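Local structure of type II restriction enzyme AgeI (Thalassobius gelatinovorus, 5DWA) at residues L171-S176 / D223-Y227; L197-S201 / N211-L215; A236-L242 / H256-F262. The protein recognises the double-stranded DNA sequence 5'-ACCGGT-3' and cuts it after the first adenine, leaving fragments with terminal 5'-phosphates. All coordinates share one frame; numbering follows the deposited sequence. Where two conformers were deposited one is given.

From the N terminus, the chain leaves strand 159-168 into the loop 171-176, which interaction 1 later joins to the start of helix 223-230. Inside that loop closure lies interaction 2, where residues 197-201, just past strand 191-196, meet 211-215 and close a short loop of nine residues. Interaction 3 follows in series: strand 236-239, next after the helix, pairs with the edge strand 257-259. The three meet one another. Glu-214 reaches the backbone of Ala-172 and Arg-225 reaches Leu-215, tying interactions 1 and 2; Asn-241 holds Asp-198 and Asn-211, tying 2 and 3. Together they connect the central sheet with DNA-contacting loops.

Interaction 1. Residues L171-S176 / D223-Y227; sequences LAERVS and DKRNY. With nucleotides of chain D; nucleotides of chain C.
Lys-224 reaches from the first turn of helix 223-230 across the loop 171-176 and carries most of the charged chemistry. Its chain bends at both chi3 (-77°) and chi4 (-86°), curling the ammonium back so that NZ lies 2.9 Å from OD1 of Asp-223, on the syn lone pair. A weaker bond, part of a salt bridge, runs from NZ to Glu-173 OE2, and a further one goes to Ala-172 O at 3.0 Å, from above the carbonyl plane. The two acids themselves come from opposite directions, with Glu-173 OE2 only 2.5 Å from Asp-223 OD2.

This network sits against the DNA backbone in an enzyme of the PD-(D/E)XK nuclease class. Lys-224 NZ donates to OP2 of DG3 of chain D, while the backbone N of Asp-223 grips OP1 of the same phosphate at 3.0 Å. On the opposite flank of the loop, the Arg-174 guanidinium has C2' of DC6 of chain C over one face, and its NH2 bonds N7 of a guanine base.

In a hydroxyl-to-carboxylate bond, Tyr-227 OH donates to Glu-173 OE1 at 3.0 Å on the syn side; the carboxylate stands nearly perpendicular to the ring, with OE1 at the ring edge.

Apolar contacts complete the join. The aliphatic part of Lys-224 slides past Leu-171, whose CB lies 3.6 Å from Lys-224 CD, and Val-175 CG1 packs on Lys-224 CG and, at 4.1 Å, beside the edge of Tyr-227 at CE2.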
loop_
_atom_site.group_PDB
_atom_site.type_symbol
_atom_site.label_atom_id
_atom_site.label_comp_id
_atom_site.label_asym_id
_atom_site.label_seq_id
_atom_site.Cartn_x
_atom_site.Cartn_y
_atom_site.Cartn_z
ATOM N N LEU A 171 -6.117 -0.206 8.465
ATOM C CA LEU A 171 -5.385 -1.454 8.275
ATOM C C LEU A 171 -5.336 -1.894 6.815
ATOM O O LEU A 171 -4.258 -2.223 6.313
ATOM C CB LEU A 171 -6.000 -2.552 9.142
ATOM C CG LEU A 171 -5.963 -2.286 10.648
ATOM C CD1 LEU A 171 -6.538 -3.471 11.420
ATOM C CD2 LEU A 171 -4.532 -1.970 11.119
ATOM N N ALA A 172 -6.493 -1.876 6.141
ATOM C CA ALA A 172 -6.631 -2.412 4.778
ATOM C C ALA A 172 -5.839 -3.707 4.675
ATOM O O ALA A 172 -5.953 -4.555 5.553
ATOM C CB ALA A 172 -6.175 -1.398 3.729
ATOM N N GLU A 173 -5.029 -3.877 3.637
ATOM C CA GLU A 173 -4.094 -5.001 3.669
ATOM C C GLU A 173 -2.689 -4.489 3.917
ATOM O O GLU A 173 -1.716 -5.243 3.881
ATOM C CB GLU A 173 -4.146 -5.815 2.375
ATOM C CG GLU A 173 -5.353 -6.738 2.274
ATOM C CD GLU A 173 -5.465 -7.710 3.437
ATOM O OE1 GLU A 173 -4.432 -8.095 4.033
ATOM O OE2 GLU A 173 -6.606 -8.087 3.762
ATOM N N ARG A 174 -2.595 -3.197 4.188
ATOM C CA ARG A 174 -1.308 -2.573 4.438
ATOM C C ARG A 174 -0.705 -3.042 5.758
ATOM O O ARG A 174 0.505 -2.974 5.947
ATOM C CB ARG A 174 -1.459 -1.056 4.411
ATOM C CG ARG A 174 -1.558 -0.510 2.999
ATOM C CD ARG A 174 -1.837 0.974 2.990
ATOM N NE ARG A 174 -3.236 1.263 3.270
ATOM C CZ ARG A 174 -3.718 1.599 4.460
ATOM N NH1 ARG A 174 -2.904 1.741 5.506
ATOM N NH2 ARG A 174 -5.018 1.820 4.604
ATOM N N VAL A 175 -1.532 -3.565 6.656
ATOM C CA VAL A 175 -1.015 -4.065 7.918
ATOM C C VAL A 175 -0.148 -5.310 7.670
ATOM O O VAL A 175 0.725 -5.644 8.474
ATOM C CB VAL A 175 -2.161 -4.355 8.922
ATOM C CG1 VAL A 175 -3.062 -5.473 8.411
ATOM C CG2 VAL A 175 -1.595 -4.704 10.304
ATOM N N SER A 176 -0.378 -5.986 6.546
ATOM C CA SER A 176 0.459 -7.120 6.172
ATOM C C SER A 176 1.912 -6.693 5.959
ATOM O O SER A 176 2.829 -7.500 6.135
ATOM C CB SER A 176 -0.088 -7.800 4.914
ATOM O OG SER A 176 -1.429 -8.209 5.109
ATOM N N ASP A 223 -9.543 -11.150 7.976
ATOM C CA ASP A 223 -8.227 -11.772 7.899
ATOM C C ASP A 223 -7.250 -11.048 8.821
ATOM O O ASP A 223 -6.317 -11.651 9.343
ATOM C CB ASP A 223 -7.718 -11.807 6.457
ATOM C CG ASP A 223 -7.539 -10.433 5.861
ATOM O OD1 ASP A 223 -8.029 -9.445 6.443
ATOM O OD2 ASP A 223 -6.912 -10.357 4.786
ATOM N N LYS A 224 -7.496 -9.762 9.046
ATOM C CA LYS A 224 -6.664 -8.978 9.943
ATOM C C LYS A 224 -6.786 -9.437 11.390
ATOM O O LYS A 224 -5.791 -9.484 12.110
ATOM C CB LYS A 224 -7.010 -7.499 9.812
ATOM C CG LYS A 224 -6.410 -6.873 8.570
ATOM C CD LYS A 224 -7.254 -5.762 8.049
ATOM C CE LYS A 224 -8.453 -6.306 7.320
ATOM N NZ LYS A 224 -8.153 -6.600 5.895
ATOM N N ARG A 225 -7.994 -9.781 11.828
ATOM C CA ARG A 225 -8.152 -10.279 13.188
ATOM C C ARG A 225 -7.444 -11.625 13.326
ATOM O O ARG A 225 -6.877 -11.932 14.373
ATOM C CB ARG A 225 -9.623 -10.413 13.577
ATOM C CG ARG A 225 -9.815 -10.887 15.013
ATOM C CD ARG A 225 -11.274 -10.892 15.429
ATOM N NE ARG A 225 -11.829 -9.545 15.486
ATOM C CZ ARG A 225 -11.878 -8.800 16.587
ATOM N NH1 ARG A 225 -11.395 -9.266 17.736
ATOM N NH2 ARG A 225 -12.398 -7.584 16.536
ATOM N N ASN A 226 -7.467 -12.412 12.255
ATOM C CA ASN A 226 -6.772 -13.695 12.239
ATOM C C ASN A 226 -5.255 -13.524 12.374
ATOM O O ASN A 226 -4.601 -14.344 13.005
ATOM C CB ASN A 226 -7.103 -14.476 10.956
ATOM C CG ASN A 226 -8.528 -15.012 10.941
ATOM O OD1 ASN A 226 -9.121 -15.260 11.992
ATOM N ND2 ASN A 226 -9.077 -15.204 9.748
ATOM N N TYR A 227 -4.703 -12.461 11.789
ATOM C CA TYR A 227 -3.273 -12.168 11.933
ATOM C C TYR A 227 -2.892 -12.075 13.405
ATOM O O TYR A 227 -1.850 -12.580 13.832
ATOM C CB TYR A 227 -2.894 -10.847 11.246
ATOM C CG TYR A 227 -3.084 -10.775 9.743
ATOM C CD1 TYR A 227 -3.028 -11.910 8.945
ATOM C CD2 TYR A 227 -3.309 -9.550 9.122
ATOM C CE1 TYR A 227 -3.199 -11.827 7.571
ATOM C CE2 TYR A 227 -3.483 -9.458 7.753
ATOM C CZ TYR A 227 -3.426 -10.599 6.982
ATOM O OH TYR A 227 -3.600 -10.511 5.617
ATOM P P DG D 3 -11.090 -8.971 4.743
ATOM O OP1 DG D 3 -11.011 -10.222 5.532
ATOM O OP2 DG D 3 -10.979 -7.664 5.415
ATOM O "O5'" DG D 3 -10.003 -9.026 3.567
ATOM C "C5'" DG D 3 -9.999 -10.139 2.688
ATOM C "C4'" DG D 3 -9.628 -9.748 1.262
ATOM O "O4'" DG D 3 -10.610 -8.834 0.700
ATOM C "C3'" DG D 3 -8.278 -9.071 1.078
ATOM O "O3'" DG D 3 -7.748 -9.506 -0.182
ATOM C "C2'" DG D 3 -8.659 -7.586 1.049
ATOM C "C1'" DG D 3 -9.963 -7.649 0.263
ATOM N N9 DG D 3 -10.889 -6.541 0.496
ATOM C C8 DG D 3 -11.323 -6.062 1.709
ATOM N N7 DG D 3 -12.198 -5.095 1.601
ATOM C C5 DG D 3 -12.383 -4.952 0.228
ATOM C C6 DG D 3 -13.226 -4.072 -0.501
ATOM O O6 DG D 3 -13.999 -3.217 -0.068
ATOM N N1 DG D 3 -13.101 -4.253 -1.870
ATOM C C2 DG D 3 -12.281 -5.172 -2.469
ATOM N N2 DG D 3 -12.299 -5.198 -3.808
ATOM N N3 DG D 3 -11.488 -6.005 -1.799
ATOM C C4 DG D 3 -11.600 -5.843 -0.463
ATOM P P DC C 6 -0.705 4.923 6.730
ATOM O OP1 DC C 6 -1.094 5.130 8.115
ATOM O OP2 DC C 6 -0.346 3.599 6.194
ATOM O "O5'" DC C 6 -1.907 5.486 5.843
ATOM C "C5'" DC C 6 -2.348 6.796 6.040
ATOM C "C4'" DC C 6 -3.377 7.136 4.990
ATOM O "O4'" DC C 6 -2.805 6.981 3.675
ATOM C "C3'" DC C 6 -4.641 6.293 5.012
ATOM O "O3'" DC C 6 -5.721 7.140 4.751
ATOM C "C2'" DC C 6 -4.426 5.294 3.866
ATOM C "C1'" DC C 6 -3.593 6.108 2.886
ATOM N N1 DC C 6 -2.650 5.307 2.084
ATOM C C2 DC C 6 -2.674 5.363 0.686
ATOM O O2 DC C 6 -3.530 6.046 0.112
ATOM N N3 DC C 6 -1.764 4.639 -0.010
ATOM C C4 DC C 6 -0.849 3.921 0.634
ATOM N N4 DC C 6 0.021 3.220 -0.095
ATOM C C5 DC C 6 -0.789 3.881 2.051
ATOM C C6 DC C 6 -1.691 4.584 2.730
ATOM P P DA D 4 -6.175 -9.681 -0.429
ATOM O OP1 DA D 4 -6.053 -10.751 -1.453
ATOM O OP2 DA D 4 -5.475 -9.808 0.869
ATOM O "O5'" DA D 4 -5.743 -8.292 -1.089
ATOM C "C5'" DA D 4 -5.997 -8.071 -2.458
ATOM C "C4'" DA D 4 -5.783 -6.621 -2.824
ATOM O "O4'" DA D 4 -6.907 -5.831 -2.385
ATOM C "C3'" DA D 4 -4.547 -5.959 -2.209
ATOM O "O3'" DA D 4 -3.959 -5.154 -3.175
ATOM C "C2'" DA D 4 -5.142 -5.085 -1.112
ATOM C "C1'" DA D 4 -6.403 -4.653 -1.824
ATOM N N9 DA D 4 -7.409 -4.067 -0.972
ATOM C C8 DA D 4 -7.454 -4.070 0.392
ATOM N N7 DA D 4 -8.498 -3.454 0.884
ATOM C C5 DA D 4 -9.183 -3.019 -0.248
ATOM C C6 DA D 4 -10.371 -2.286 -0.420
ATOM N N6 DA D 4 -11.127 -1.856 0.590
ATOM N N1 DA D 4 -10.761 -2.025 -1.682
ATOM C C2 DA D 4 -10.010 -2.454 -2.697
ATOM N N3 DA D 4 -8.877 -3.145 -2.659
ATOM C C4 DA D 4 -8.519 -3.394 -1.392
#

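Interaction 2. Residues L197-S201 / N211-L215. With nucleotides of chain C.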
loop_
_atom_site.group_PDB
_atom_site.type_symbol
_atom_site.label_atom_id
_atom_site.label_comp_id
_atom_site.label_asym_id
_atom_site.label_seq_id
_atom_site.Cartn_x
_atom_site.Cartn_y
_atom_site.Cartn_z
ATOM N N LEU A 197 -6.160 3.353 14.609
ATOM C CA LEU A 197 -7.458 4.001 14.719
ATOM C C LEU A 197 -8.537 3.134 14.076
ATOM O O LEU A 197 -9.730 3.441 14.199
ATOM C CB LEU A 197 -7.429 5.385 14.069
ATOM C CG LEU A 197 -6.477 6.368 14.744
ATOM C CD1 LEU A 197 -6.550 7.699 14.042
ATOM C CD2 LEU A 197 -6.825 6.507 16.214
ATOM N N ASP A 198 -8.112 2.070 13.390
ATOM C CA ASP A 198 -9.017 1.123 12.720
ATOM C C ASP A 198 -10.092 1.879 11.942
ATOM O O ASP A 198 -11.287 1.630 12.107
ATOM C CB ASP A 198 -9.653 0.164 13.737
ATOM C CG ASP A 198 -10.395 -1.009 13.074
ATOM O OD1 ASP A 198 -10.127 -1.315 11.893
ATOM O OD2 ASP A 198 -11.236 -1.636 13.753
ATOM N N VAL A 199 -9.655 2.830 11.125
ATOM C CA VAL A 199 -10.576 3.603 10.300
ATOM C C VAL A 199 -11.003 2.825 9.065
ATOM O O VAL A 199 -10.159 2.382 8.280
ATOM C CB VAL A 199 -9.955 4.935 9.842
ATOM C CG1 VAL A 199 -10.849 5.615 8.782
ATOM C CG2 VAL A 199 -9.734 5.861 11.022
ATOM N N LYS A 200 -12.311 2.661 8.896
ATOM C CA LYS A 200 -12.883 2.247 7.616
ATOM C C LYS A 200 -14.370 2.501 7.620
ATOM O O LYS A 200 -15.114 1.895 8.393
ATOM C CB LYS A 200 -12.634 0.772 7.296
ATOM C CG LYS A 200 -13.238 0.306 5.956
ATOM C CD LYS A 200 -12.646 1.057 4.756
ATOM C CE LYS A 200 -13.153 0.470 3.430
ATOM N NZ LYS A 200 -12.542 1.144 2.239
ATOM N N SER A 201 -14.806 3.403 6.754
ATOM C CA SER A 201 -16.229 3.573 6.491
ATOM C C SER A 201 -16.439 3.464 4.997
ATOM O O SER A 201 -15.562 3.823 4.213
ATOM C CB SER A 201 -16.746 4.911 7.016
ATOM O OG SER A 201 -16.461 5.958 6.107
ATOM N N ASN A 211 -18.329 4.133 10.580
ATOM C CA ASN A 211 -16.926 3.756 10.658
ATOM C C ASN A 211 -16.708 2.505 11.512
ATOM O O ASN A 211 -16.332 2.588 12.685
ATOM C CB ASN A 211 -16.162 4.967 11.186
ATOM C CG ASN A 211 -14.690 4.703 11.412
ATOM O OD1 ASN A 211 -14.090 3.834 10.785
ATOM N ND2 ASN A 211 -14.101 5.477 12.309
ATOM N N ARG A 212 -16.946 1.347 10.903
ATOM C CA ARG A 212 -16.953 0.089 11.630
ATOM C C ARG A 212 -15.577 -0.559 11.712
ATOM O O ARG A 212 -15.392 -1.533 12.434
ATOM C CB ARG A 212 -17.946 -0.886 10.986
ATOM C CG ARG A 212 -19.366 -0.365 11.012
ATOM C CD ARG A 212 -20.358 -1.404 10.535
ATOM N NE ARG A 212 -21.717 -0.896 10.689
ATOM C CZ ARG A 212 -22.338 -0.147 9.782
ATOM N NH1 ARG A 212 -21.735 0.155 8.639
ATOM N NH2 ARG A 212 -23.569 0.293 10.010
ATOM N N GLY A 213 -14.613 -0.031 10.964
ATOM C CA GLY A 213 -13.284 -0.626 10.972
ATOM C C GLY A 213 -13.194 -1.935 10.202
ATOM O O GLY A 213 -14.136 -2.330 9.513
ATOM N N GLU A 214 -12.066 -2.624 10.339
ATOM C CA GLU A 214 -11.760 -3.772 9.494
ATOM C C GLU A 214 -11.325 -5.008 10.274
ATOM O O GLU A 214 -10.672 -5.891 9.720
ATOM C CB GLU A 214 -10.670 -3.393 8.486
ATOM C CG GLU A 214 -11.098 -2.293 7.537
ATOM C CD GLU A 214 -10.002 -1.831 6.596
ATOM O OE1 GLU A 214 -9.202 -0.954 6.987
ATOM O OE2 GLU A 214 -9.959 -2.331 5.453
ATOM N N LEU A 215 -11.692 -5.078 11.547
ATOM C CA LEU A 215 -11.263 -6.185 12.386
ATOM C C LEU A 215 -12.349 -7.229 12.654
ATOM O O LEU A 215 -12.090 -8.223 13.322
ATOM C CB LEU A 215 -10.705 -5.650 13.710
ATOM C CG LEU A 215 -9.293 -5.075 13.574
ATOM C CD1 LEU A 215 -8.896 -4.217 14.775
ATOM C CD2 LEU A 215 -8.297 -6.225 13.379
ATOM P P DT C 9 -15.770 6.572 -4.656
ATOM O OP1 DT C 9 -16.005 7.544 -5.738
ATOM O OP2 DT C 9 -16.834 6.269 -3.668
ATOM O "O5'" DT C 9 -15.275 5.218 -5.320
ATOM C "C5'" DT C 9 -14.139 5.230 -6.141
ATOM C "C4'" DT C 9 -13.681 3.819 -6.403
ATOM O "O4'" DT C 9 -13.347 3.190 -5.162
ATOM C "C3'" DT C 9 -14.720 2.905 -7.054
ATOM O "O3'" DT C 9 -14.275 2.604 -8.358
ATOM C "C2'" DT C 9 -14.771 1.659 -6.131
ATOM C "C1'" DT C 9 -13.498 1.812 -5.322
ATOM N N1 DT C 9 -13.519 1.241 -3.960
ATOM C C2 DT C 9 -12.622 0.260 -3.641
ATOM O O2 DT C 9 -11.859 -0.232 -4.454
ATOM N N3 DT C 9 -12.659 -0.141 -2.334
ATOM C C4 DT C 9 -13.471 0.356 -1.331
ATOM O O4 DT C 9 -13.425 -0.064 -0.180
ATOM C C5 DT C 9 -14.381 1.398 -1.731
ATOM C C7 DT C 9 -15.322 2.006 -0.732
ATOM C C6 DT C 9 -14.348 1.798 -3.006
ATOM P P DG C 8 -12.664 7.154 1.657
ATOM O OP1 DG C 8 -12.678 8.562 2.128
ATOM O OP2 DG C 8 -13.244 6.102 2.523
ATOM O "O5'" DG C 8 -13.366 7.138 0.239
ATOM C "C5'" DG C 8 -12.890 8.039 -0.758
ATOM C "C4'" DG C 8 -12.918 7.396 -2.131
ATOM O "O4'" DG C 8 -11.938 6.327 -2.206
ATOM C "C3'" DG C 8 -14.244 6.787 -2.519
ATOM O "O3'" DG C 8 -14.455 7.079 -3.886
ATOM C "C2'" DG C 8 -14.043 5.280 -2.239
ATOM C "C1'" DG C 8 -12.571 5.088 -2.539
ATOM N N9 DG C 8 -11.903 4.069 -1.738
ATOM C C8 DG C 8 -12.016 3.865 -0.384
ATOM N N7 DG C 8 -11.224 2.914 0.066
ATOM C C5 DG C 8 -10.515 2.513 -1.058
ATOM C C6 DG C 8 -9.521 1.526 -1.197
ATOM O O6 DG C 8 -9.028 0.820 -0.316
ATOM N N1 DG C 8 -9.072 1.416 -2.511
ATOM C C2 DG C 8 -9.528 2.171 -3.567
ATOM N N2 DG C 8 -8.973 1.933 -4.778
ATOM N N3 DG C 8 -10.466 3.097 -3.444
ATOM C C4 DG C 8 -10.915 3.208 -2.172
HETATM O O HOH W 1 -13.309 -3.239 13.297
HETATM O O HOH W 2 -8.907 -0.261 9.687
#
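Lys-200 lays the base of its side chain across that of Glu-214, with CB 3.4 Å from Glu-214 CG and CG close behind. A bend at chi2 (62°) then turns the otherwise extended chain away from this partner and into the DNA, where NZ donates to O4 of DT9 of chain C at 2.8 Å and comes close to N7 of DG8 of chain C. The Glu-214 carboxylate goes elsewhere: OE1 accepts from the backbone N of Ala-172.

Two side-chain-to-backbone bonds and one between backbones join the segments. Asn-211 OD1 takes the N-H of Lys-200 at 2.8 Å, while its ND2 reaches Asp-65 and Ser-64 near the start of helix 63-78. In return Gly-213 N donates to Lys-200 O, in the carbonyl plane and on a lone pair. Asp-198 OD1 receives Glu-214 N at 2.8 Å, on its syn side but 23° out of the carboxylate plane. Its other oxygen, OD2, accepts from Thr-244 and from a water that also donates to Arg-212 O and takes the N-H of Leu-215. The Asp-198 carboxylate lies so close to Gly-213 that a side chain there would collide with OD2.

With its backbone N and O both bound to 211-213, Lys-200 is held at its root, so that its ammonium can donate to O4 of the thymine, with the guanine N7 close by, consistent with a part in reading the sequence.

Interaction 3. Residues A236-L242 / H256-F262; sequences ACFSYNL and HIYVSGF
Cys-237, Phe-238 and Ser-239 pair in parallel with Ile-257, Tyr-258 and Val-259, adding an edge strand of this chain's mixed central sheet. The closely knit part is the backbone ladder: Cys-237 N to His-256 O, Tyr-258 N to Cys-237 O (2.7 Å, almost straight at 175°), Ser-239 N to Tyr-258 O (2.8 Å) and Ser-260 N to Ser-239 O. On the sheet face carrying Cys-237 and Ile-257, the pair meets through CB and CG1 and is covered by Ile-228 of helix 223-230.

On the other face the fit is looser. The Phe-238 and Tyr-258 rings lie side by side, pointing the same way, but are slid apart so that they barely overlap, with centroids 5.2 Å apart; Tyr-258 CD2 approaches over the Phe-238 face. A water enters here, donating to Ser-239 O and Ser-260 OG.

Beyond the ladder, Phe-262 turns its edge onto the face of Tyr-240 in a T-shaped stack, planes at 86°, with Phe-262 CD1 over the centre of the Tyr-240 ring. The Phe-262 CG lies opposite that residue's own N (chi1 -170°), which swings the ring over to that face. Tyr-240 OH is hydrogen-bonded to Tyr-104 OH, so a leucine here would probably leave the Tyr-104 hydroxyl without this mate and Phe-262 without the flat face its edge rests on. At the Tyr-240 ring edge, the carbonyl O of Gly-261 lies in plane, 3.4 Å from Tyr-240 CD2, while also accepting from Ser-260 OG at 2.8 Å.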
loop_
_atom_site.group_PDB
_atom_site.type_symbol
_atom_site.label_atom_id
_atom_site.label_comp_id
_atom_site.label_asym_id
_atom_site.label_seq_id
_atom_site.Cartn_x
_atom_site.Cartn_y
_atom_site.Cartn_z
ATOM N N ALA A 236 0.477 -7.301 20.823
ATOM C CA ALA A 236 -0.845 -6.849 21.230
ATOM C C ALA A 236 -1.319 -5.820 20.227
ATOM O O ALA A 236 -0.515 -5.242 19.507
ATOM C CB ALA A 236 -0.823 -6.256 22.617
ATOM N N CYS A 237 -2.631 -5.619 20.171
ATOM C CA CYS A 237 -3.212 -4.610 19.301
ATOM C C CYS A 237 -4.100 -3.695 20.122
ATOM O O CYS A 237 -4.910 -4.157 20.937
ATOM C CB CYS A 237 -4.009 -5.269 18.169
ATOM S SG CYS A 237 -4.969 -4.117 17.128
ATOM N N PHE A 238 -3.928 -2.395 19.917
ATOM C CA PHE A 238 -4.745 -1.396 20.586
ATOM C C PHE A 238 -5.464 -0.587 19.539
ATOM O O PHE A 238 -4.830 0.019 18.687
ATOM C CB PHE A 238 -3.882 -0.510 21.482
ATOM C CG PHE A 238 -3.252 -1.261 22.609
ATOM C CD1 PHE A 238 -2.063 -1.951 22.417
ATOM C CD2 PHE A 238 -3.872 -1.326 23.847
ATOM C CE1 PHE A 238 -1.491 -2.665 23.451
ATOM C CE2 PHE A 238 -3.308 -2.048 24.874
ATOM C CZ PHE A 238 -2.117 -2.717 24.676
ATOM N N SER A 239 -6.793 -0.623 19.580
ATOM C CA SER A 239 -7.600 0.136 18.644
ATOM C C SER A 239 -8.288 1.277 19.358
ATOM O O SER A 239 -8.729 1.134 20.500
ATOM C CB SER A 239 -8.638 -0.758 17.969
ATOM O OG SER A 239 -9.526 0.039 17.195
ATOM N N TYR A 240 -8.388 2.409 18.672
ATOM C CA TYR A 240 -9.065 3.571 19.230
ATOM C C TYR A 240 -10.334 3.863 18.452
ATOM O O TYR A 240 -10.854 4.978 18.467
ATOM C CB TYR A 240 -8.121 4.773 19.254
ATOM C CG TYR A 240 -6.887 4.464 20.064
ATOM C CD1 TYR A 240 -5.706 4.057 19.446
ATOM C CD2 TYR A 240 -6.923 4.510 21.453
ATOM C CE1 TYR A 240 -4.576 3.741 20.199
ATOM C CE2 TYR A 240 -5.802 4.192 22.207
ATOM C CZ TYR A 240 -4.634 3.811 21.570
ATOM O OH TYR A 240 -3.520 3.483 22.315
ATOM N N ASN A 241 -10.823 2.838 17.765
ATOM C CA ASN A 241 -12.175 2.874 17.232
ATOM C C ASN A 241 -13.075 2.193 18.243
ATOM O O ASN A 241 -12.959 0.987 18.444
ATOM C CB ASN A 241 -12.247 2.168 15.877
ATOM C CG ASN A 241 -13.584 2.358 15.184
ATOM O OD1 ASN A 241 -14.607 2.567 15.833
ATOM N ND2 ASN A 241 -13.579 2.290 13.854
ATOM N N LEU A 242 -13.969 2.950 18.879
ATOM C CA LEU A 242 -14.850 2.365 19.889
ATOM C C LEU A 242 -15.743 1.242 19.335
ATOM O O LEU A 242 -16.295 0.462 20.108
ATOM C CB LEU A 242 -15.718 3.447 20.530
ATOM C CG LEU A 242 -14.949 4.578 21.215
ATOM C CD1 LEU A 242 -15.911 5.557 21.899
ATOM C CD2 LEU A 242 -13.934 4.012 22.203
ATOM N N HIS A 256 -3.960 -10.321 21.966
ATOM C CA HIS A 256 -5.278 -9.717 22.084
ATOM C C HIS A 256 -5.420 -8.383 21.371
ATOM O O HIS A 256 -4.445 -7.663 21.176
ATOM C CB HIS A 256 -5.623 -9.536 23.558
ATOM C CG HIS A 256 -5.862 -10.824 24.279
ATOM N ND1 HIS A 256 -4.847 -11.702 24.593
ATOM C CD2 HIS A 256 -7.004 -11.385 24.740
ATOM C CE1 HIS A 256 -5.355 -12.749 25.221
ATOM N NE2 HIS A 256 -6.661 -12.580 25.324
ATOM N N ILE A 257 -6.653 -8.093 20.968
ATOM C CA ILE A 257 -7.064 -6.768 20.524
ATOM C C ILE A 257 -7.760 -6.062 21.688
ATOM O O ILE A 257 -8.738 -6.583 22.245
ATOM C CB ILE A 257 -8.012 -6.843 19.311
ATOM C CG1 ILE A 257 -7.273 -7.367 18.080
ATOM C CG2 ILE A 257 -8.618 -5.479 19.009
ATOM C CD1 ILE A 257 -8.187 -7.979 17.033
ATOM N N TYR A 258 -7.229 -4.900 22.064
ATOM C CA TYR A 258 -7.802 -4.044 23.103
ATOM C C TYR A 258 -8.401 -2.791 22.475
ATOM O O TYR A 258 -7.936 -2.328 21.438
ATOM C CB TYR A 258 -6.743 -3.657 24.142
ATOM C CG TYR A 258 -6.113 -4.846 24.829
ATOM C CD1 TYR A 258 -6.760 -5.491 25.878
ATOM C CD2 TYR A 258 -4.877 -5.334 24.420
ATOM C CE1 TYR A 258 -6.191 -6.588 26.504
ATOM C CE2 TYR A 258 -4.305 -6.426 25.037
ATOM C CZ TYR A 258 -4.964 -7.049 26.077
ATOM O OH TYR A 258 -4.385 -8.139 26.691
ATOM N N VAL A 259 -9.430 -2.247 23.113
ATOM C CA VAL A 259 -10.171 -1.123 22.550
ATOM C C VAL A 259 -10.369 -0.054 23.614
ATOM O O VAL A 259 -10.780 -0.358 24.734
ATOM C CB VAL A 259 -11.552 -1.568 22.001
ATOM C CG1 VAL A 259 -12.298 -0.393 21.383
ATOM C CG2 VAL A 259 -11.397 -2.687 20.979
ATOM N N SER A 260 -10.091 1.202 23.273
ATOM C CA SER A 260 -10.274 2.286 24.236
ATOM C C SER A 260 -10.460 3.626 23.564
ATOM O O SER A 260 -10.251 3.764 22.359
ATOM C CB SER A 260 -9.083 2.371 25.196
ATOM O OG SER A 260 -7.967 3.004 24.588
ATOM N N GLY A 261 -10.859 4.613 24.362
ATOM C CA GLY A 261 -10.816 5.997 23.938
ATOM C C GLY A 261 -9.365 6.442 23.892
ATOM O O GLY A 261 -8.465 5.697 24.293
ATOM N N PHE A 262 -9.119 7.652 23.412
ATOM C CA PHE A 262 -7.751 8.102 23.200
ATOM C C PHE A 262 -7.277 9.043 24.298
ATOM O O PHE A 262 -6.196 8.864 24.854
ATOM C CB PHE A 262 -7.625 8.773 21.832
ATOM C CG PHE A 262 -6.213 9.065 21.427
ATOM C CD1 PHE A 262 -5.379 8.047 20.992
ATOM C CD2 PHE A 262 -5.724 10.362 21.454
ATOM C CE1 PHE A 262 -4.078 8.314 20.602
ATOM C CE2 PHE A 262 -4.420 10.640 21.070
ATOM C CZ PHE A 262 -3.596 9.608 20.645
HETATM O O HOH W 3 -6.929 0.817 22.876
#